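Local coordinates for diacylglycerol O-acyltransferase (Marinobacter hydrocarbonoclasticus, PDB 6CHJ), which probably transfers an acyl group from acyl-CoA to a diacylglycerol or a long-chain alcohol, giving triacylglycerol or wax ester, at residues M1-N5 with P68-E72; L12-K16 with L107-E111; A44-R48 with L78-F84. All coordinates share one frame; numbering follows the deposited sequence.

Contact 1 (M1-N5 with P68-E72)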
loop_
_atom_site.group_PDB
_atom_site.type_symbol
_atom_site.label_atom_id
_atom_site.label_comp_id
_atom_site.label_asym_id
_atom_site.label_seq_id
_atom_site.Cartn_x
_atom_site.Cartn_y
_atom_site.Cartn_z
ATOM N N MET B 1 -7.665 -23.544 -15.121
ATOM C CA MET B 1 -7.812 -24.430 -13.967
ATOM C C MET B 1 -9.089 -24.090 -13.201
ATOM O O MET B 1 -10.108 -23.775 -13.814
ATOM C CB MET B 1 -6.595 -24.333 -13.042
ATOM C CG MET B 1 -5.267 -24.703 -13.685
ATOM S SD MET B 1 -4.591 -26.251 -13.052
ATOM C CE MET B 1 -3.337 -26.629 -14.289
ATOM N N THR B 2 -9.018 -24.136 -11.868
ATOM C CA THR B 2 -10.162 -23.877 -10.999
ATOM C C THR B 2 -10.822 -22.538 -11.345
ATOM O O THR B 2 -10.165 -21.488 -11.254
ATOM C CB THR B 2 -9.719 -23.874 -9.536
ATOM O OG1 THR B 2 -8.820 -24.965 -9.306
ATOM C CG2 THR B 2 -10.917 -24.001 -8.607
ATOM N N PRO B 3 -12.110 -22.529 -11.744
ATOM C CA PRO B 3 -12.780 -21.257 -12.055
ATOM C C PRO B 3 -13.080 -20.434 -10.811
ATOM O O PRO B 3 -12.825 -20.885 -9.691
ATOM C CB PRO B 3 -14.067 -21.708 -12.757
ATOM C CG PRO B 3 -14.349 -23.044 -12.176
ATOM C CD PRO B 3 -13.001 -23.682 -11.963
ATOM N N LEU B 4 -13.634 -19.232 -10.997
ATOM C CA LEU B 4 -13.933 -18.293 -9.913
ATOM C C LEU B 4 -15.440 -18.269 -9.690
ATOM O O LEU B 4 -16.176 -17.670 -10.481
ATOM C CB LEU B 4 -13.422 -16.893 -10.257
ATOM C CG LEU B 4 -12.158 -16.412 -9.552
ATOM C CD1 LEU B 4 -12.016 -14.904 -9.655
ATOM C CD2 LEU B 4 -12.232 -16.847 -8.119
ATOM N N ASN B 5 -15.902 -18.889 -8.606
ATOM C CA ASN B 5 -17.337 -18.905 -8.362
ATOM C C ASN B 5 -17.848 -17.462 -8.268
ATOM O O ASN B 5 -17.078 -16.543 -7.968
ATOM C CB ASN B 5 -17.680 -19.739 -7.113
ATOM C CG ASN B 5 -17.213 -19.117 -5.802
ATOM O OD1 ASN B 5 -17.284 -17.906 -5.600
ATOM N ND2 ASN B 5 -16.772 -19.973 -4.874
ATOM N N PRO B 68 -12.355 -15.204 -15.317
ATOM C CA PRO B 68 -11.282 -15.292 -14.319
ATOM C C PRO B 68 -11.183 -16.675 -13.696
ATOM O O PRO B 68 -12.185 -17.296 -13.335
ATOM C CB PRO B 68 -11.698 -14.249 -13.274
ATOM C CG PRO B 68 -13.196 -14.226 -13.359
ATOM C CD PRO B 68 -13.519 -14.445 -14.822
ATOM N N VAL B 69 -9.944 -17.151 -13.558
ATOM C CA VAL B 69 -9.660 -18.461 -12.986
ATOM C C VAL B 69 -8.453 -18.355 -12.071
ATOM O O VAL B 69 -7.604 -17.473 -12.229
ATOM C CB VAL B 69 -9.404 -19.533 -14.069
ATOM C CG1 VAL B 69 -10.600 -19.659 -14.988
ATOM C CG2 VAL B 69 -8.146 -19.201 -14.863
ATOM N N TRP B 70 -8.391 -19.259 -11.101
ATOM C CA TRP B 70 -7.188 -19.440 -10.310
ATOM C C TRP B 70 -6.218 -20.348 -11.052
ATOM O O TRP B 70 -6.621 -21.185 -11.864
ATOM C CB TRP B 70 -7.516 -20.056 -8.952
ATOM C CG TRP B 70 -8.408 -19.250 -8.061
ATOM C CD1 TRP B 70 -9.548 -19.682 -7.445
ATOM C CD2 TRP B 70 -8.225 -17.887 -7.649
ATOM N NE1 TRP B 70 -10.087 -18.677 -6.680
ATOM C CE2 TRP B 70 -9.295 -17.564 -6.787
ATOM C CE3 TRP B 70 -7.268 -16.906 -7.929
ATOM C CZ2 TRP B 70 -9.434 -16.304 -6.208
ATOM C CZ3 TRP B 70 -7.410 -15.658 -7.357
ATOM C CH2 TRP B 70 -8.489 -15.365 -6.507
ATOM N N VAL B 71 -4.928 -20.185 -10.760
ATOM C CA VAL B 71 -3.877 -21.015 -11.342
ATOM C C VAL B 71 -2.771 -21.203 -10.315
ATOM O O VAL B 71 -2.506 -20.330 -9.482
ATOM C CB VAL B 71 -3.281 -20.426 -12.647
ATOM C CG1 VAL B 71 -4.243 -20.595 -13.810
ATOM C CG2 VAL B 71 -2.921 -18.974 -12.462
ATOM N N GLU B 72 -2.109 -22.349 -10.398
ATOM C CA GLU B 72 -1.043 -22.679 -9.467
ATOM C C GLU B 72 0.184 -21.820 -9.761
ATOM O O GLU B 72 0.776 -21.917 -10.838
ATOM C CB GLU B 72 -0.720 -24.166 -9.581
ATOM C CG GLU B 72 -0.015 -24.757 -8.376
ATOM C CD GLU B 72 1.245 -25.510 -8.752
ATOM O OE1 GLU B 72 1.598 -25.511 -9.951
ATOM O OE2 GLU B 72 1.879 -26.108 -7.857
#

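Contact 2 (L12-K16 with L107-E111)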
loop_
_atom_site.group_PDB
_atom_site.type_symbol
_atom_site.label_atom_id
_atom_site.label_comp_id
_atom_site.label_asym_id
_atom_site.label_seq_id
_atom_site.Cartn_x
_atom_site.Cartn_y
_atom_site.Cartn_z
ATOM N N LEU B 12 -13.770 -8.981 -6.565
ATOM C CA LEU B 12 -12.851 -8.384 -7.519
ATOM C C LEU B 12 -13.497 -7.184 -8.178
ATOM O O LEU B 12 -12.864 -6.136 -8.356
ATOM C CB LEU B 12 -12.443 -9.419 -8.569
ATOM C CG LEU B 12 -11.424 -10.471 -8.145
ATOM C CD1 LEU B 12 -11.219 -11.463 -9.262
ATOM C CD2 LEU B 12 -10.124 -9.787 -7.791
ATOM N N TRP B 13 -14.784 -7.305 -8.495
ATOM C CA TRP B 13 -15.436 -6.349 -9.373
ATOM C C TRP B 13 -15.649 -5.005 -8.679
ATOM O O TRP B 13 -15.281 -3.956 -9.218
ATOM C CB TRP B 13 -16.752 -6.954 -9.871
ATOM C CG TRP B 13 -17.518 -6.063 -10.785
ATOM C CD1 TRP B 13 -17.248 -5.785 -12.104
ATOM C CD2 TRP B 13 -18.698 -5.337 -10.457
ATOM N NE1 TRP B 13 -18.192 -4.924 -12.609
ATOM C CE2 TRP B 13 -19.094 -4.632 -11.618
ATOM C CE3 TRP B 13 -19.462 -5.204 -9.287
ATOM C CZ2 TRP B 13 -20.215 -3.807 -11.639
ATOM C CZ3 TRP B 13 -20.575 -4.388 -9.316
ATOM C CH2 TRP B 13 -20.938 -3.697 -10.481
ATOM N N LEU B 14 -16.219 -5.005 -7.478
ATOM C CA LEU B 14 -16.503 -3.729 -6.834
ATOM C C LEU B 14 -15.304 -3.174 -6.075
ATOM O O LEU B 14 -15.450 -2.181 -5.356
ATOM C CB LEU B 14 -17.723 -3.837 -5.912
ATOM C CG LEU B 14 -17.795 -4.901 -4.829
ATOM C CD1 LEU B 14 -17.277 -4.286 -3.581
ATOM C CD2 LEU B 14 -19.234 -5.300 -4.607
ATOM N N GLU B 15 -14.129 -3.781 -6.235
ATOM C CA GLU B 15 -12.913 -3.215 -5.679
ATOM C C GLU B 15 -12.483 -1.999 -6.491
ATOM O O GLU B 15 -12.575 -1.986 -7.731
ATOM C CB GLU B 15 -11.795 -4.263 -5.653
ATOM C CG GLU B 15 -10.442 -3.722 -5.228
ATOM C CD GLU B 15 -9.525 -4.798 -4.657
ATOM O OE1 GLU B 15 -9.111 -5.683 -5.434
ATOM O OE2 GLU B 15 -9.216 -4.763 -3.438
ATOM N N LYS B 16 -12.006 -0.980 -5.770
ATOM C CA LYS B 16 -11.531 0.283 -6.321
ATOM C C LYS B 16 -10.521 0.822 -5.317
ATOM O O LYS B 16 -10.346 0.253 -4.233
ATOM C CB LYS B 16 -12.689 1.283 -6.557
ATOM C CG LYS B 16 -13.784 0.826 -7.553
ATOM C CD LYS B 16 -15.158 1.453 -7.288
ATOM C CE LYS B 16 -16.274 0.679 -8.024
ATOM N NZ LYS B 16 -17.638 0.811 -7.377
ATOM N N LEU B 107 -4.014 -1.428 -1.572
ATOM C CA LEU B 107 -4.397 -2.430 -2.563
ATOM C C LEU B 107 -3.365 -3.540 -2.671
ATOM O O LEU B 107 -2.155 -3.292 -2.661
ATOM C CB LEU B 107 -4.543 -1.778 -3.937
ATOM C CG LEU B 107 -5.836 -1.038 -4.249
ATOM C CD1 LEU B 107 -5.801 -0.596 -5.696
ATOM C CD2 LEU B 107 -7.093 -1.875 -3.944
ATOM N N MET B 108 -3.843 -4.769 -2.807
ATOM C CA MET B 108 -2.936 -5.874 -3.060
ATOM C C MET B 108 -2.712 -6.028 -4.558
ATOM O O MET B 108 -3.544 -5.647 -5.375
ATOM C CB MET B 108 -3.475 -7.182 -2.486
ATOM C CG MET B 108 -4.111 -7.049 -1.154
ATOM S SD MET B 108 -4.495 -8.627 -0.392
ATOM C CE MET B 108 -2.806 -9.232 -0.168
ATOM N N ASP B 109 -1.579 -6.626 -4.904
ATOM C CA ASP B 109 -1.200 -6.859 -6.295
ATOM C C ASP B 109 -1.939 -8.077 -6.841
ATOM O O ASP B 109 -1.789 -9.185 -6.313
ATOM C CB ASP B 109 0.308 -7.069 -6.355
ATOM C CG ASP B 109 0.839 -7.197 -7.761
ATOM O OD1 ASP B 109 0.138 -6.876 -8.759
ATOM O OD2 ASP B 109 2.005 -7.613 -7.845
ATOM N N ARG B 110 -2.716 -7.893 -7.907
ATOM C CA ARG B 110 -3.516 -9.006 -8.419
ATOM C C ARG B 110 -2.699 -10.038 -9.187
ATOM O O ARG B 110 -3.191 -11.150 -9.415
ATOM C CB ARG B 110 -4.641 -8.484 -9.307
ATOM C CG ARG B 110 -5.930 -8.263 -8.541
ATOM C CD ARG B 110 -7.056 -7.813 -9.439
ATOM N NE ARG B 110 -8.092 -7.213 -8.619
ATOM C CZ ARG B 110 -9.239 -6.727 -9.067
ATOM N NH1 ARG B 110 -9.522 -6.753 -10.368
ATOM N NH2 ARG B 110 -10.108 -6.224 -8.192
ATOM N N GLU B 111 -1.473 -9.707 -9.586
ATOM C CA GLU B 111 -0.655 -10.613 -10.374
ATOM C C GLU B 111 0.048 -11.683 -9.533
ATOM O O GLU B 111 0.680 -12.583 -10.105
ATOM C CB GLU B 111 0.359 -9.804 -11.188
ATOM C CG GLU B 111 -0.250 -9.080 -12.409
ATOM C CD GLU B 111 0.006 -9.817 -13.728
ATOM O OE1 GLU B 111 0.823 -9.341 -14.552
ATOM O OE2 GLU B 111 -0.607 -10.885 -13.940
#

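Contact 3 (A44-R48 with L78-F84)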
loop_
_atom_site.group_PDB
_atom_site.type_symbol
_atom_site.label_atom_id
_atom_site.label_comp_id
_atom_site.label_asym_id
_atom_site.label_seq_id
_atom_site.Cartn_x
_atom_site.Cartn_y
_atom_site.Cartn_z
ATOM N N ALA B 44 11.919 -14.075 12.383
ATOM C CA ALA B 44 11.804 -13.683 10.985
ATOM C C ALA B 44 12.757 -14.499 10.133
ATOM O O ALA B 44 12.397 -14.947 9.040
ATOM C CB ALA B 44 12.074 -12.187 10.830
ATOM N N ASP B 45 13.955 -14.775 10.663
ATOM C CA ASP B 45 14.971 -15.472 9.883
ATOM C C ASP B 45 14.515 -16.871 9.479
ATOM O O ASP B 45 14.719 -17.285 8.333
ATOM C CB ASP B 45 16.275 -15.515 10.670
ATOM C CG ASP B 45 17.045 -14.217 10.560
ATOM O OD1 ASP B 45 17.068 -13.661 9.435
ATOM O OD2 ASP B 45 17.595 -13.741 11.593
ATOM N N GLN B 46 13.869 -17.610 10.385
ATOM C CA GLN B 46 13.467 -18.964 10.019
ATOM C C GLN B 46 12.151 -18.998 9.262
ATOM O O GLN B 46 11.895 -19.966 8.542
ATOM C CB GLN B 46 13.402 -19.878 11.255
ATOM C CG GLN B 46 13.579 -21.388 10.898
ATOM C CD GLN B 46 15.046 -21.806 10.614
ATOM O OE1 GLN B 46 15.774 -21.135 9.865
ATOM N NE2 GLN B 46 15.461 -22.937 11.188
ATOM N N LEU B 47 11.313 -17.965 9.387
ATOM C CA LEU B 47 10.113 -17.925 8.560
ATOM C C LEU B 47 10.479 -17.676 7.104
ATOM O O LEU B 47 9.856 -18.243 6.196
ATOM C CB LEU B 47 9.136 -16.860 9.079
ATOM C CG LEU B 47 8.276 -17.283 10.288
ATOM C CD1 LEU B 47 7.632 -16.082 10.998
ATOM C CD2 LEU B 47 7.243 -18.327 9.908
ATOM N N ARG B 48 11.505 -16.844 6.865
ATOM C CA ARG B 48 11.979 -16.614 5.501
ATOM C C ARG B 48 12.418 -17.914 4.852
ATOM O O ARG B 48 12.229 -18.113 3.647
ATOM C CB ARG B 48 13.134 -15.622 5.504
ATOM C CG ARG B 48 12.728 -14.211 5.819
ATOM C CD ARG B 48 13.827 -13.276 5.390
ATOM N NE ARG B 48 14.149 -12.278 6.405
ATOM C CZ ARG B 48 13.583 -11.078 6.453
ATOM N NH1 ARG B 48 12.660 -10.755 5.551
ATOM N NH2 ARG B 48 13.936 -10.209 7.396
ATOM N N LEU B 78 8.612 -15.553 -1.772
ATOM C CA LEU B 78 8.140 -15.489 -0.393
ATOM C C LEU B 78 8.500 -14.168 0.258
ATOM O O LEU B 78 7.810 -13.733 1.185
ATOM C CB LEU B 78 8.662 -16.672 0.455
ATOM C CG LEU B 78 8.171 -16.592 1.910
ATOM C CD1 LEU B 78 6.696 -16.956 1.955
ATOM C CD2 LEU B 78 8.948 -17.459 2.872
ATOM N N GLU B 79 9.554 -13.505 -0.193
ATOM C CA GLU B 79 9.848 -12.237 0.459
ATOM C C GLU B 79 8.998 -11.100 -0.087
ATOM O O GLU B 79 9.060 -9.975 0.444
ATOM C CB GLU B 79 11.333 -11.891 0.361
ATOM C CG GLU B 79 11.839 -10.990 1.508
ATOM C CD GLU B 79 11.240 -11.288 2.911
ATOM O OE1 GLU B 79 10.860 -12.453 3.215
ATOM O OE2 GLU B 79 11.180 -10.338 3.735
ATOM N N HIS B 80 8.196 -11.368 -1.120
ATOM C CA HIS B 80 7.109 -10.442 -1.405
ATOM C C HIS B 80 5.949 -10.616 -0.425
ATOM O O HIS B 80 5.397 -9.624 0.061
ATOM C CB HIS B 80 6.599 -10.615 -2.838
ATOM C CG HIS B 80 5.390 -9.793 -3.129
ATOM N ND1 HIS B 80 5.462 -8.441 -3.405
ATOM C CD2 HIS B 80 4.076 -10.118 -3.137
ATOM C CE1 HIS B 80 4.235 -7.976 -3.582
ATOM N NE2 HIS B 80 3.379 -8.970 -3.420
ATOM N N HIS B 81 5.562 -11.863 -0.121
ATOM C CA HIS B 81 4.380 -12.098 0.705
ATOM C C HIS B 81 4.676 -12.012 2.209
ATOM O O HIS B 81 3.805 -11.608 2.986
ATOM C CB HIS B 81 3.765 -13.462 0.363
ATOM C CG HIS B 81 3.324 -13.596 -1.063
ATOM N ND1 HIS B 81 4.189 -13.928 -2.086
ATOM C CD2 HIS B 81 2.102 -13.472 -1.634
ATOM C CE1 HIS B 81 3.520 -13.991 -3.225
ATOM N NE2 HIS B 81 2.252 -13.720 -2.979
ATOM N N PHE B 82 5.880 -12.370 2.644
ATOM C CA PHE B 82 6.248 -12.335 4.056
ATOM C C PHE B 82 7.148 -11.142 4.341
ATOM O O PHE B 82 8.139 -10.931 3.640
ATOM C CB PHE B 82 6.955 -13.619 4.476
ATOM C CG PHE B 82 7.510 -13.558 5.861
ATOM C CD1 PHE B 82 6.671 -13.294 6.938
ATOM C CD2 PHE B 82 8.866 -13.744 6.094
ATOM C CE1 PHE B 82 7.170 -13.226 8.223
ATOM C CE2 PHE B 82 9.377 -13.685 7.368
ATOM C CZ PHE B 82 8.526 -13.418 8.442
ATOM N N ARG B 83 6.827 -10.377 5.388
ATOM C CA ARG B 83 7.524 -9.124 5.629
ATOM C C ARG B 83 7.818 -8.952 7.106
ATOM O O ARG B 83 6.976 -9.243 7.963
ATOM C CB ARG B 83 6.717 -7.929 5.116
ATOM C CG ARG B 83 6.482 -8.031 3.633
ATOM C CD ARG B 83 6.053 -6.756 3.007
ATOM N NE ARG B 83 5.489 -7.045 1.691
ATOM C CZ ARG B 83 4.654 -6.240 1.055
ATOM N NH1 ARG B 83 4.297 -5.099 1.623
ATOM N NH2 ARG B 83 4.166 -6.575 -0.133
ATOM N N PHE B 84 9.015 -8.460 7.382
ATOM C CA PHE B 84 9.523 -8.219 8.716
ATOM C C PHE B 84 9.619 -6.711 8.872
ATOM O O PHE B 84 10.382 -6.055 8.152
ATOM C CB PHE B 84 10.880 -8.900 8.899
ATOM C CG PHE B 84 11.447 -8.805 10.294
ATOM C CD1 PHE B 84 10.616 -8.650 11.399
ATOM C CD2 PHE B 84 12.823 -8.880 10.496
ATOM C CE1 PHE B 84 11.146 -8.561 12.678
ATOM C CE2 PHE B 84 13.370 -8.802 11.778
ATOM C CZ PHE B 84 12.530 -8.643 12.870
#

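Contact 1 (M1-N5 with P68-E72)
The backbone of Trp-70 gives its N-H to Thr-2 O at 2.9 Å, with an N-H...O angle of 148° and the donor lying nearly on the line of the C=O bond (173°). It is the firmer of two bonds flanking an isolated antiparallel bridge, in which Pro-3 and Val-69 form a non-hydrogen-bonded pair; the other, Leu-4 N to Pro-68 O, is weak. The N-terminal run thus lies as a short extra strip along the outer edge of strand 67-72, whose other edge is bonded to strand 59-64 of the same hairpin (Val-69 with Ser-62, Val-71 with Arg-60).

Packing centres on Leu-4, a buried side chain whose CB points at the strand. This CB rests against a carbonyl, 3.3 Å from Pro-68 O, and the two methyls then divide the work. CD1 reaches the pyrrolidine of Pro-68, 3.7 Å from its CB, the two side chains crossing at about a right angle. CD2 goes to the indole of Trp-70, with Leu-4 CG over one face of the ring, offset toward its rim. Leu-61 also touches Leu-4, while Met-114 and Leu-138 touch the indole, which makes this the buried side of the strip.

At the chain end the contact is van der Waals alone. Met-1 sets its CB 3.4 Å from Trp-70 O and its CG near Val-71 CG1; the chain then bends at chi2 (-110°), which turns the thioether away from the strand. At the other end, Asn-5 caps helix 6-13: OD1 accepts from Asp-8 N and is also bonded to Thr-7 OG1. Leu-4 CD2 comes close to the five-membered ring of the indole, 3.2 Å from Trp-70 NE1 and 3.3 Å from Trp-70 CE2.

Contact 2 (L12-K16 with L107-E111)
Arg-110 reaches across to Leu-12 and Glu-15, and its polar grip rests on one nitrogen. NH2 donates to the backbone carbonyl of Leu-12, 2.8 Å from Leu-12 O, meeting a lone pair in the carbonyl plane although the oxygen itself is tilted from the guanidinium plane. The same NH2 forms a salt bridge with Glu-15, at 3.0 Å from OE1 and with a fairly straight N-H...O angle of 161°. Here the oxygen lies at the guanidinium edge and uses its anti lone pair, the one facing away from OE2. The planes of the two charged groups are 30° apart, and the bridge is single-pronged, since Arg-110 NE stays 3.7 Å from Glu-15 OE1.

Van der Waals packing surrounds these bonds. Leu-12 CD2 lies over one face of the guanidinium, 3.4 Å from both NE and CZ of Arg-110 and offset toward the rim of that face. Leu-107 CD2 packs along the Glu-15 side chain, 3.6 Å from OE2. Glu-15 extends toward Arg-110 with CG anti to its backbone N (chi1 174°), and the two side chains run past each other in opposite directions.

The carboxylate has further partners: OE2 accepts from Met-21 N, and OE1 is hydrogen-bonded to His-135 NE2. His-135 is the first histidine of the HHxxxDG motif that marks this family. Arg-110 therefore probably offsets the negative charge of Glu-15 and the partial charge of the Leu-12 carbonyl at the C-terminal end of helix 6-13, while positioning a second-shell carboxylate beside the active-site motif.

Contact 3 (A44-R48 with L78-F84)
Phe-82 enters between Ala-44, Leu-47 and Arg-48 of the helix. Its CB points at the helix and its CG is anti to the backbone N (chi1 172°), which carries the ring straight out from the strand. On one side of the ring, CD2 lies 3.9 Å from Arg-48 CG, which meets the edge close to the ring plane. CE2 comes next, 3.7 Å from Ala-44 O, again at the edge. CZ, at the tip, touches Leu-47 CB at 3.6 Å, and CE1 reaches Leu-47 CD1. Trp-165 meets the same ring obliquely.

Phe-84, two residues on and on the same face of the strand, offers a ring face instead: Ala-44 CB sits 3.5 Å from the Phe-84 centroid in a CH-pi contact. Arg-48 NH2 lies at the edge of that ring, and the Arg-48 guanidinium turns its own edge to the Glu-79 carboxylate, the planes 68° apart, in a salt bridge whose modelled length is doubtful. Leu-78 CD2 closes the other end, 3.4 Å from Arg-48 O.

Segments 44-48 and 82-84 run nearly antiparallel (162°), axes 9.4 Å apart at closest: helix 39-49 covers edge strand 82-86 of a mixed sheet, the alpha/beta layering of CoA-dependent acyltransferases.

From the N terminus the chain lays down 1-5, then 12-16 at the end of helix 6-13, then 44-48 on helix 39-49; 68-72, 78-84 and 107-111 return in that order. Contact 1 closes first, binding the chain start to the hairpin, and crosses both others. Contact 3 closes next, fixing helix 39-49 to edge strand 82-86 of the mixed sheet that also holds strands 115-121 and 127-135. It falls within the span of contact 2, which joins the end of helix 6-13 to the loop between helix 93-105 and strand 115-121. Contacts 1 and 2 touch, Leu-4 CD1 lying 3.6 Å from Leu-12 CD1; contact 3 touches neither, though its nearest atoms are about 5 Å from those of contact 2. Contacts 2 and 3 border the second subunit.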